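Local coordinates for ethylbenzene dehydrogenase alpha-subunit (Aromatoleum aromaticum, PDB 2IVF), which belongs to the molybdopterin oxidoreductase family and binds a molybdenum atom, an iron/sulfur cluster and the ligands MGD and MD1, at residues G182-I187 against R593-K598; F320-V325 against D377-L382; K598-Y603 against D623-K628. All blocks are in the same frame, centred on the assembly; numbering follows the deposited sequence.

Interactions 1 and 3 are neighbours, with centres about 10 Å apart, and they share Lys598. Both reach the same mixed sheet, where strand 186-188 lies next to strand 602-606. Gly185 O and Gln601 N, 2.8 Å apart, probably form a hydrogen bond that joins interactions 1 and 3. Interaction 2 lies far off, its centre about 52 Å from that of interaction 1 and about 56 Å from that of interaction 3. Along the chain, the segments of interaction 2 fall between the two segments of interaction 1, and interaction 3 follows. All six segments belong to the molybdopterin oxidoreductase part of the chain. The chain thus leaves strand 186-188 for distant parts and returns beside it some 400 residues later.

Interaction 1: residues G182-I187 against R593-K598; sequences GSDGFI and RPAPDK
Asp184 receives Arg593 on one carboxylate oxygen and Ala595 on the other, just before strand 186-188. This strand pairs with strand 602-606 in a mixed sheet of the molybdopterin oxidoreductase fold. A short 3-10 segment, 183-185, leads into it. Segment 593-598 is irregular and runs on toward strand 602-606. Arg593 makes a side-on salt bridge. Its NE donates to Asp184 OD1 at 2.9 Å, on the syn lone pair. Its NH2 donates to the same Asp184 OD1 at 3.0 Å, coming nearly in line with the C-O bond. Carboxylate and guanidinium planes differ by only 24°. The Arg593 chain bends at chi3 (62°), which sets NE for this approach. Ala595 N reaches Asp184 OD2 at 3.0 Å in a nearly straight bond of 171°, from above the carboxylate plane. With both oxygens held, rotation of the carboxylate is restricted. Ser183 OG and Arg593 NH2 also both bond to Asp211 O, which ties the arginine to a second partner. The peptide bond before Pro594 is cis. The CB-CG side of the Pro594 ring packs against Asp184 O, with Pro594 CB at 3.4 Å from it. A type I turn, Ala595 to Lys598, brings the lysine back to Asp184, where Lys598 CG lies 3.7 Å from Asp184 CB. Lys598 NZ bonds to Gln181 O. Ile187 crosses Pro594 at about a right angle. Its CG1 stands anti to the carbonyl carbon and its chain is extended at chi2, which carries CD1 out to the proline. Ile187 CD1 rests 3.8 Å from Pro594 CG.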
loop_
_atom_site.group_PDB
_atom_site.type_symbol
_atom_site.label_atom_id
_atom_site.label_comp_id
_atom_site.label_asym_id
_atom_site.label_seq_id
_atom_site.Cartn_x
_atom_site.Cartn_y
_atom_site.Cartn_z
ATOM N N GLY A 182 -29.024 18.745 -25.899
ATOM C CA GLY A 182 -29.427 17.437 -25.384
ATOM C C GLY A 182 -28.436 16.850 -24.416
ATOM O O GLY A 182 -27.478 17.507 -23.987
ATOM N N SER A 183 -28.623 15.573 -24.129
ATOM C CA SER A 183 -27.999 14.959 -23.012
ATOM C C SER A 183 -26.520 14.617 -23.248
ATOM O O SER A 183 -25.814 14.289 -22.299
ATOM C CB SER A 183 -28.820 13.726 -22.609
ATOM O OG SER A 183 -28.669 12.655 -23.526
ATOM N N ASP A 184 -26.049 14.685 -24.498
ATOM C CA ASP A 184 -24.628 14.410 -24.784
ATOM C C ASP A 184 -23.616 15.365 -24.124
ATOM O O ASP A 184 -22.411 15.060 -24.075
ATOM C CB ASP A 184 -24.389 14.333 -26.311
ATOM C CG ASP A 184 -24.372 12.887 -26.846
ATOM O OD1 ASP A 184 -24.635 11.944 -26.060
ATOM O OD2 ASP A 184 -24.047 12.709 -28.062
ATOM N N GLY A 185 -24.092 16.484 -23.578
ATOM C CA GLY A 185 -23.214 17.465 -22.933
ATOM C C GLY A 185 -22.698 17.130 -21.539
ATOM O O GLY A 185 -21.769 17.789 -21.052
ATOM N N PHE A 186 -23.286 16.099 -20.922
ATOM C CA PHE A 186 -22.967 15.678 -19.563
ATOM C C PHE A 186 -22.135 14.415 -19.619
ATOM O O PHE A 186 -22.518 13.458 -20.286
ATOM C CB PHE A 186 -24.246 15.381 -18.760
ATOM C CG PHE A 186 -23.981 14.949 -17.335
ATOM C CD1 PHE A 186 -23.854 15.892 -16.344
ATOM C CD2 PHE A 186 -23.943 13.600 -16.981
ATOM C CE1 PHE A 186 -23.624 15.511 -15.033
ATOM C CE2 PHE A 186 -23.678 13.205 -15.668
ATOM C CZ PHE A 186 -23.527 14.149 -14.699
ATOM N N ILE A 187 -21.008 14.421 -18.900
ATOM C CA ILE A 187 -20.105 13.299 -18.857
ATOM C C ILE A 187 -19.794 13.003 -17.438
ATOM O O ILE A 187 -19.273 13.852 -16.729
ATOM C CB ILE A 187 -18.769 13.591 -19.635
ATOM C CG1 ILE A 187 -19.116 14.063 -21.036
ATOM C CG2 ILE A 187 -17.836 12.336 -19.720
ATOM C CD1 ILE A 187 -17.914 14.381 -21.803
ATOM N N ARG A 593 -19.806 8.632 -28.236
ATOM C CA ARG A 593 -20.500 9.675 -27.488
ATOM C C ARG A 593 -19.514 10.302 -26.510
ATOM O O ARG A 593 -18.597 9.599 -26.039
ATOM C CB ARG A 593 -21.669 9.094 -26.673
ATOM C CG ARG A 593 -22.727 8.399 -27.482
ATOM C CD ARG A 593 -23.898 7.920 -26.633
ATOM N NE ARG A 593 -24.625 9.019 -25.968
ATOM C CZ ARG A 593 -25.326 8.876 -24.835
ATOM N NH1 ARG A 593 -25.432 7.683 -24.244
ATOM N NH2 ARG A 593 -25.937 9.912 -24.284
ATOM N N PRO A 594 -19.647 11.622 -26.259
ATOM C CA PRO A 594 -20.559 12.498 -26.991
ATOM C C PRO A 594 -20.275 12.485 -28.480
ATOM O O PRO A 594 -19.138 12.322 -28.876
ATOM C CB PRO A 594 -20.256 13.907 -26.460
ATOM C CG PRO A 594 -19.422 13.758 -25.277
ATOM C CD PRO A 594 -18.887 12.346 -25.224
ATOM N N ALA A 595 -21.309 12.647 -29.295
ATOM C CA ALA A 595 -21.119 12.652 -30.725
ATOM C C ALA A 595 -20.049 13.726 -31.054
ATOM O O ALA A 595 -19.955 14.751 -30.359
ATOM C CB ALA A 595 -22.443 12.946 -31.434
ATOM N N PRO A 596 -19.214 13.485 -32.082
ATOM C CA PRO A 596 -18.213 14.481 -32.517
ATOM C C PRO A 596 -18.709 15.895 -32.763
ATOM O O PRO A 596 -17.932 16.832 -32.643
ATOM C CB PRO A 596 -17.658 13.850 -33.793
ATOM C CG PRO A 596 -17.668 12.385 -33.439
ATOM C CD PRO A 596 -19.071 12.240 -32.863
ATOM N N ASP A 597 -19.978 16.077 -33.095
ATOM C CA ASP A 597 -20.479 17.426 -33.284
ATOM C C ASP A 597 -21.150 17.981 -32.027
ATOM O O ASP A 597 -21.695 19.062 -32.047
ATOM C CB ASP A 597 -21.412 17.510 -34.501
ATOM C CG ASP A 597 -22.540 16.498 -34.452
ATOM O OD1 ASP A 597 -22.686 15.760 -33.445
ATOM O OD2 ASP A 597 -23.288 16.448 -35.440
ATOM N N LYS A 598 -21.120 17.247 -30.924
ATOM C CA LYS A 598 -21.547 17.806 -29.657
ATOM C C LYS A 598 -20.290 18.295 -28.912
ATOM O O LYS A 598 -19.160 17.882 -29.223
ATOM C CB LYS A 598 -22.261 16.729 -28.817
ATOM C CG LYS A 598 -23.504 16.124 -29.484
ATOM C CD LYS A 598 -24.622 17.150 -29.640
ATOM C CE LYS A 598 -25.899 16.514 -30.198
ATOM N NZ LYS A 598 -26.964 17.526 -30.375
#

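Interaction 2: residues F320-V325 against D377-L382; sequences FDRQFV and DFMPAL
Arg322 NH1 donates to a water at 3.1 Å and also touches Leu382 CB, 3.7 Å away. The water sits at the edge of the guanidinium, in its plane. It lies suspiciously close to Pro380 O, so a bridge through it to segment 377-382 is doubtful. Arg322 NH2 forms a salt bridge with Glu383, just beyond segment 377-382, so the arginine is fixed by more than the water. The Arg322 chain leaves the helix with CG anti to the backbone N (chi1 -177°) and bends at chi3. One guanidinium face is covered by Leu382 CD1 and, offset toward the rim, by Phe320 CE2. Arg322 and Leu382 run alongside each other in opposite senses. Phe320 and Leu382 meet tip to tip, with Phe320 CE2 3.7 Å from Leu382 CD1. Val325 CG1 meets the same Leu382 CD1 at 3.9 Å. Pro332 and Cys326 also touch Leu382, and Leu467 of helix 454-467 touches both Phe320 and Val325. Met379 packs further out, on a more exposed side. Its chain bends at chi2 and chi3 and lays CE against the first helical turn. Met379 CE is 3.7 Å from Gln323 CA and 3.8 Å from Arg322 CG. At the start of the turn, Phe324 N donates to Asp321 OD1 at 3.2 Å, from above the carboxylate plane, with an angle of 163°. Asp321 is thus the N-cap. The loop before strand 385-389 packs here on an N-capped first turn, that of helix 322-328.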
loop_
_atom_site.group_PDB
_atom_site.type_symbol
_atom_site.label_atom_id
_atom_site.label_comp_id
_atom_site.label_asym_id
_atom_site.label_seq_id
_atom_site.Cartn_x
_atom_site.Cartn_y
_atom_site.Cartn_z
ATOM N N PHE A 320 3.546 -31.905 -24.184
ATOM C CA PHE A 320 2.223 -31.309 -24.126
ATOM C C PHE A 320 1.100 -32.357 -23.914
ATOM O O PHE A 320 1.227 -33.534 -24.252
ATOM C CB PHE A 320 1.961 -30.410 -25.362
ATOM C CG PHE A 320 1.938 -31.140 -26.656
ATOM C CD1 PHE A 320 3.100 -31.375 -27.342
ATOM C CD2 PHE A 320 0.739 -31.579 -27.211
ATOM C CE1 PHE A 320 3.098 -32.044 -28.512
ATOM C CE2 PHE A 320 0.722 -32.233 -28.412
ATOM C CZ PHE A 320 1.893 -32.478 -29.067
ATOM N N ASP A 321 -0.004 -31.879 -23.363
ATOM C CA ASP A 321 -1.170 -32.687 -23.076
ATOM C C ASP A 321 -1.973 -32.709 -24.379
ATOM O O ASP A 321 -2.766 -31.811 -24.680
ATOM C CB ASP A 321 -1.912 -32.051 -21.911
ATOM C CG ASP A 321 -3.096 -32.865 -21.405
ATOM O OD1 ASP A 321 -3.654 -33.713 -22.122
ATOM O OD2 ASP A 321 -3.505 -32.583 -20.253
ATOM N N ARG A 322 -1.733 -33.740 -25.170
ATOM C CA ARG A 322 -2.341 -33.852 -26.483
ATOM C C ARG A 322 -3.856 -33.872 -26.409
ATOM O O ARG A 322 -4.532 -33.197 -27.191
ATOM C CB ARG A 322 -1.847 -35.117 -27.193
ATOM C CG ARG A 322 -2.373 -35.283 -28.602
ATOM C CD ARG A 322 -1.754 -36.506 -29.314
ATOM N NE ARG A 322 -0.341 -36.265 -29.589
ATOM C CZ ARG A 322 0.149 -35.789 -30.729
ATOM N NH1 ARG A 322 -0.635 -35.522 -31.760
ATOM N NH2 ARG A 322 1.447 -35.598 -30.831
ATOM N N GLN A 323 -4.393 -34.646 -25.476
ATOM C CA GLN A 323 -5.848 -34.799 -25.367
ATOM C C GLN A 323 -6.551 -33.471 -25.054
ATOM O O GLN A 323 -7.548 -33.111 -25.668
ATOM C CB GLN A 323 -6.135 -35.846 -24.304
ATOM C CG GLN A 323 -7.550 -36.379 -24.281
ATOM C CD GLN A 323 -7.609 -37.791 -23.702
ATOM O OE1 GLN A 323 -6.567 -38.454 -23.501
ATOM N NE2 GLN A 323 -8.821 -38.257 -23.426
ATOM N N PHE A 324 -6.001 -32.741 -24.105
ATOM C CA PHE A 324 -6.526 -31.457 -23.663
ATOM C C PHE A 324 -6.481 -30.472 -24.806
ATOM O O PHE A 324 -7.451 -29.741 -25.051
ATOM C CB PHE A 324 -5.680 -30.944 -22.490
ATOM C CG PHE A 324 -6.185 -29.668 -21.854
ATOM C CD1 PHE A 324 -5.892 -28.417 -22.398
ATOM C CD2 PHE A 324 -6.926 -29.719 -20.675
ATOM C CE1 PHE A 324 -6.350 -27.241 -21.811
ATOM C CE2 PHE A 324 -7.371 -28.542 -20.062
ATOM C CZ PHE A 324 -7.080 -27.305 -20.619
ATOM N N VAL A 325 -5.344 -30.424 -25.498
ATOM C CA VAL A 325 -5.185 -29.520 -26.642
ATOM C C VAL A 325 -6.217 -29.821 -27.731
ATOM O O VAL A 325 -6.884 -28.941 -28.265
ATOM C CB VAL A 325 -3.735 -29.590 -27.145
ATOM C CG1 VAL A 325 -3.600 -29.359 -28.640
ATOM C CG2 VAL A 325 -2.881 -28.622 -26.332
ATOM N N ASP A 377 -14.951 -37.848 -29.756
ATOM C CA ASP A 377 -15.182 -39.283 -29.889
ATOM C C ASP A 377 -14.066 -39.937 -30.716
ATOM O O ASP A 377 -14.170 -41.102 -31.082
ATOM C CB ASP A 377 -16.586 -39.559 -30.409
ATOM C CG ASP A 377 -16.846 -38.975 -31.773
ATOM O OD1 ASP A 377 -15.933 -38.389 -32.374
ATOM O OD2 ASP A 377 -17.990 -39.118 -32.256
ATOM N N PHE A 378 -13.006 -39.173 -30.986
ATOM C CA PHE A 378 -11.790 -39.684 -31.616
ATOM C C PHE A 378 -10.700 -38.661 -31.406
ATOM O O PHE A 378 -10.994 -37.539 -31.038
ATOM C CB PHE A 378 -12.008 -39.892 -33.110
ATOM C CG PHE A 378 -11.944 -38.634 -33.908
ATOM C CD1 PHE A 378 -13.022 -37.793 -33.974
ATOM C CD2 PHE A 378 -10.806 -38.290 -34.589
ATOM C CE1 PHE A 378 -12.962 -36.622 -34.700
ATOM C CE2 PHE A 378 -10.749 -37.132 -35.325
ATOM C CZ PHE A 378 -11.821 -36.298 -35.378
ATOM N N MET A 379 -9.449 -39.012 -31.667
ATOM C CA MET A 379 -8.357 -38.057 -31.521
ATOM C C MET A 379 -8.080 -37.342 -32.839
ATOM O O MET A 379 -7.614 -37.957 -33.786
ATOM C CB MET A 379 -7.082 -38.747 -31.062
ATOM C CG MET A 379 -6.882 -38.751 -29.563
ATOM S SD MET A 379 -6.356 -37.143 -28.935
ATOM C CE MET A 379 -5.198 -37.658 -27.656
ATOM N N PRO A 380 -8.335 -36.025 -32.893
ATOM C CA PRO A 380 -8.006 -35.260 -34.094
ATOM C C PRO A 380 -6.517 -35.261 -34.381
ATOM O O PRO A 380 -5.718 -35.358 -33.457
ATOM C CB PRO A 380 -8.469 -33.835 -33.751
ATOM C CG PRO A 380 -9.378 -33.979 -32.590
ATOM C CD PRO A 380 -8.967 -35.195 -31.859
ATOM N N ALA A 381 -6.154 -35.110 -35.646
ATOM C CA ALA A 381 -4.760 -34.883 -36.042
ATOM C C ALA A 381 -4.268 -33.585 -35.436
ATOM O O ALA A 381 -5.051 -32.641 -35.265
ATOM C CB ALA A 381 -4.630 -34.806 -37.581
ATOM N N LEU A 382 -2.984 -33.545 -35.099
ATOM C CA LEU A 382 -2.307 -32.298 -34.763
ATOM C C LEU A 382 -1.234 -32.074 -35.810
ATOM O O LEU A 382 -1.302 -31.122 -36.599
ATOM C CB LEU A 382 -1.697 -32.353 -33.365
ATOM C CG LEU A 382 -2.686 -32.110 -32.225
ATOM C CD1 LEU A 382 -1.943 -32.082 -30.926
ATOM C CD2 LEU A 382 -3.491 -30.807 -32.403
HETATM O O HOH W 1 -3.550 -36.311 -32.518
#

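Interaction 3: residues K598-Y603 against D623-K628; sequences KTPQVY and DVLFPK
Leu625, on helix 617-625, is the first residue of segment 623-628 to touch segment 598-603. The helix belongs to a beta-alpha-beta crossover, which links the parallel neighbouring strands 602-606 and 631-636. Leu625 CG stands anti to the backbone N (chi1 178°), and its two methyls divide the work. Leu625 CD1 packs on Pro600 CG at 4.0 Å. Leu625 CD2 meets Tyr603 CE2 at 4.1 Å, and the two side chains cross at about a right angle. Trp549 of helix 546-553 touches both Leu625 and Tyr603. Beyond its ring, Tyr603 OH bonds to Asp189 and Gln608, so its polar end is satisfied away from the leucine. The Tyr603 side chain lies about 9 Å from the bound MD1 and does not touch it. Next, a 3-10 segment begins at Phe626, whose side chain packs on Ile632 of strand 631-636. This segment brings Lys628 round to segment 598-603, and Lys628 N bonds to Leu625 O at 2.7 Å. At Lys628 the base of the side chain makes the contact. Lys628 CB lies 3.9 Å from Thr599 CG2. Past CG the lysine chain is extended, and its NZ bonds to His553 O. The side-chain pairs across the segments, Leu625 with Pro600 and Tyr603 and Lys628 CB with Thr599 CG2, are apolar. The nearest CA pair is Gln601 and Lys628, 6.3 Å apart. Pro600 O points toward Lys628 O, whose own carbonyl is turned aside; these two acceptors are 3.4 Å apart and not bonded to each other.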
loop_
_atom_site.group_PDB
_atom_site.type_symbol
_atom_site.label_atom_id
_atom_site.label_comp_id
_atom_site.label_asym_id
_atom_site.label_seq_id
_atom_site.Cartn_x
_atom_site.Cartn_y
_atom_site.Cartn_z
ATOM N N LYS A 598 -21.120 17.247 -30.924
ATOM C CA LYS A 598 -21.547 17.806 -29.657
ATOM C C LYS A 598 -20.290 18.295 -28.912
ATOM O O LYS A 598 -19.160 17.882 -29.223
ATOM C CB LYS A 598 -22.261 16.729 -28.817
ATOM C CG LYS A 598 -23.504 16.124 -29.484
ATOM C CD LYS A 598 -24.622 17.150 -29.640
ATOM C CE LYS A 598 -25.899 16.514 -30.198
ATOM N NZ LYS A 598 -26.964 17.526 -30.375
ATOM N N THR A 599 -20.496 19.144 -27.913
ATOM C CA THR A 599 -19.418 19.634 -27.061
ATOM C C THR A 599 -19.683 19.218 -25.630
ATOM O O THR A 599 -20.719 19.575 -25.064
ATOM C CB THR A 599 -19.396 21.160 -27.025
ATOM O OG1 THR A 599 -19.590 21.666 -28.335
ATOM C CG2 THR A 599 -18.090 21.657 -26.473
ATOM N N PRO A 600 -18.753 18.495 -25.021
ATOM C CA PRO A 600 -18.934 18.257 -23.594
ATOM C C PRO A 600 -19.002 19.594 -22.850
ATOM O O PRO A 600 -18.217 20.499 -23.166
ATOM C CB PRO A 600 -17.675 17.490 -23.186
ATOM C CG PRO A 600 -16.880 17.292 -24.380
ATOM C CD PRO A 600 -17.506 17.926 -25.551
ATOM N N GLN A 601 -19.954 19.738 -21.923
ATOM C CA GLN A 601 -20.133 21.011 -21.191
ATOM C C GLN A 601 -20.147 20.873 -19.684
ATOM O O GLN A 601 -19.788 21.817 -18.981
ATOM C CB GLN A 601 -21.395 21.738 -21.635
ATOM C CG GLN A 601 -21.332 22.140 -23.103
ATOM C CD GLN A 601 -22.071 23.394 -23.406
ATOM O OE1 GLN A 601 -23.228 23.578 -23.006
ATOM N NE2 GLN A 601 -21.418 24.284 -24.135
ATOM N N VAL A 602 -20.602 19.722 -19.202
ATOM C CA VAL A 602 -20.668 19.446 -17.760
ATOM C C VAL A 602 -19.976 18.128 -17.452
ATOM O O VAL A 602 -20.253 17.092 -18.056
ATOM C CB VAL A 602 -22.113 19.468 -17.254
ATOM C CG1 VAL A 602 -22.167 19.218 -15.738
ATOM C CG2 VAL A 602 -22.738 20.780 -17.590
ATOM N N TYR A 603 -19.068 18.178 -16.481
ATOM C CA TYR A 603 -18.152 17.099 -16.262
ATOM C C TYR A 603 -18.158 16.819 -14.812
ATOM O O TYR A 603 -17.877 17.699 -14.031
ATOM C CB TYR A 603 -16.767 17.510 -16.730
ATOM C CG TYR A 603 -15.732 16.452 -16.590
ATOM C CD1 TYR A 603 -15.022 16.298 -15.385
ATOM C CD2 TYR A 603 -15.427 15.605 -17.651
ATOM C CE1 TYR A 603 -14.049 15.343 -15.271
ATOM C CE2 TYR A 603 -14.442 14.661 -17.540
ATOM C CZ TYR A 603 -13.764 14.529 -16.361
ATOM O OH TYR A 603 -12.796 13.566 -16.250
ATOM N N ASP A 623 -5.445 21.611 -21.413
ATOM C CA ASP A 623 -5.233 22.313 -22.688
ATOM C C ASP A 623 -6.376 22.212 -23.684
ATOM O O ASP A 623 -6.579 23.125 -24.486
ATOM C CB ASP A 623 -3.970 21.833 -23.381
ATOM C CG ASP A 623 -2.708 22.392 -22.755
ATOM O OD1 ASP A 623 -2.782 23.028 -21.677
ATOM O OD2 ASP A 623 -1.629 22.169 -23.358
ATOM N N VAL A 624 -7.108 21.097 -23.656
ATOM C CA VAL A 624 -8.085 20.830 -24.714
ATOM C C VAL A 624 -9.502 20.716 -24.163
ATOM O O VAL A 624 -10.386 21.350 -24.679
ATOM C CB VAL A 624 -7.730 19.566 -25.538
ATOM C CG1 VAL A 624 -8.720 19.406 -26.677
ATOM C CG2 VAL A 624 -6.284 19.678 -26.145
ATOM N N LEU A 625 -9.719 19.917 -23.125
ATOM C CA LEU A 625 -11.078 19.712 -22.605
ATOM C C LEU A 625 -11.600 20.833 -21.706
ATOM O O LEU A 625 -12.682 21.395 -21.933
ATOM C CB LEU A 625 -11.147 18.388 -21.848
ATOM C CG LEU A 625 -12.493 18.044 -21.185
ATOM C CD1 LEU A 625 -13.603 17.970 -22.244
ATOM C CD2 LEU A 625 -12.439 16.776 -20.355
ATOM N N PHE A 626 -10.869 21.123 -20.637
ATOM C CA PHE A 626 -11.339 22.107 -19.672
ATOM C C PHE A 626 -11.857 23.399 -20.292
ATOM O O PHE A 626 -12.919 23.867 -19.873
ATOM C CB PHE A 626 -10.292 22.385 -18.587
ATOM C CG PHE A 626 -10.024 21.235 -17.668
ATOM C CD1 PHE A 626 -10.820 20.093 -17.657
ATOM C CD2 PHE A 626 -8.955 21.307 -16.773
ATOM C CE1 PHE A 626 -10.564 19.057 -16.775
ATOM C CE2 PHE A 626 -8.696 20.289 -15.900
ATOM C CZ PHE A 626 -9.477 19.163 -15.894
ATOM N N PRO A 627 -11.148 23.992 -21.293
ATOM C CA PRO A 627 -11.661 25.170 -21.963
ATOM C C PRO A 627 -13.063 25.045 -22.581
ATOM O O PRO A 627 -13.727 26.060 -22.763
ATOM C CB PRO A 627 -10.593 25.452 -23.037
ATOM C CG PRO A 627 -9.361 24.980 -22.392
ATOM C CD PRO A 627 -9.798 23.679 -21.794
ATOM N N LYS A 628 -13.523 23.832 -22.874
ATOM C CA LYS A 628 -14.855 23.660 -23.476
ATOM C C LYS A 628 -15.905 23.508 -22.388
ATOM O O LYS A 628 -17.082 23.664 -22.626
ATOM C CB LYS A 628 -14.894 22.388 -24.309
ATOM C CG LYS A 628 -14.040 22.372 -25.533
ATOM C CD LYS A 628 -13.716 20.903 -25.928
ATOM C CE LYS A 628 -13.039 20.889 -27.288
ATOM N NZ LYS A 628 -12.986 19.583 -27.971
#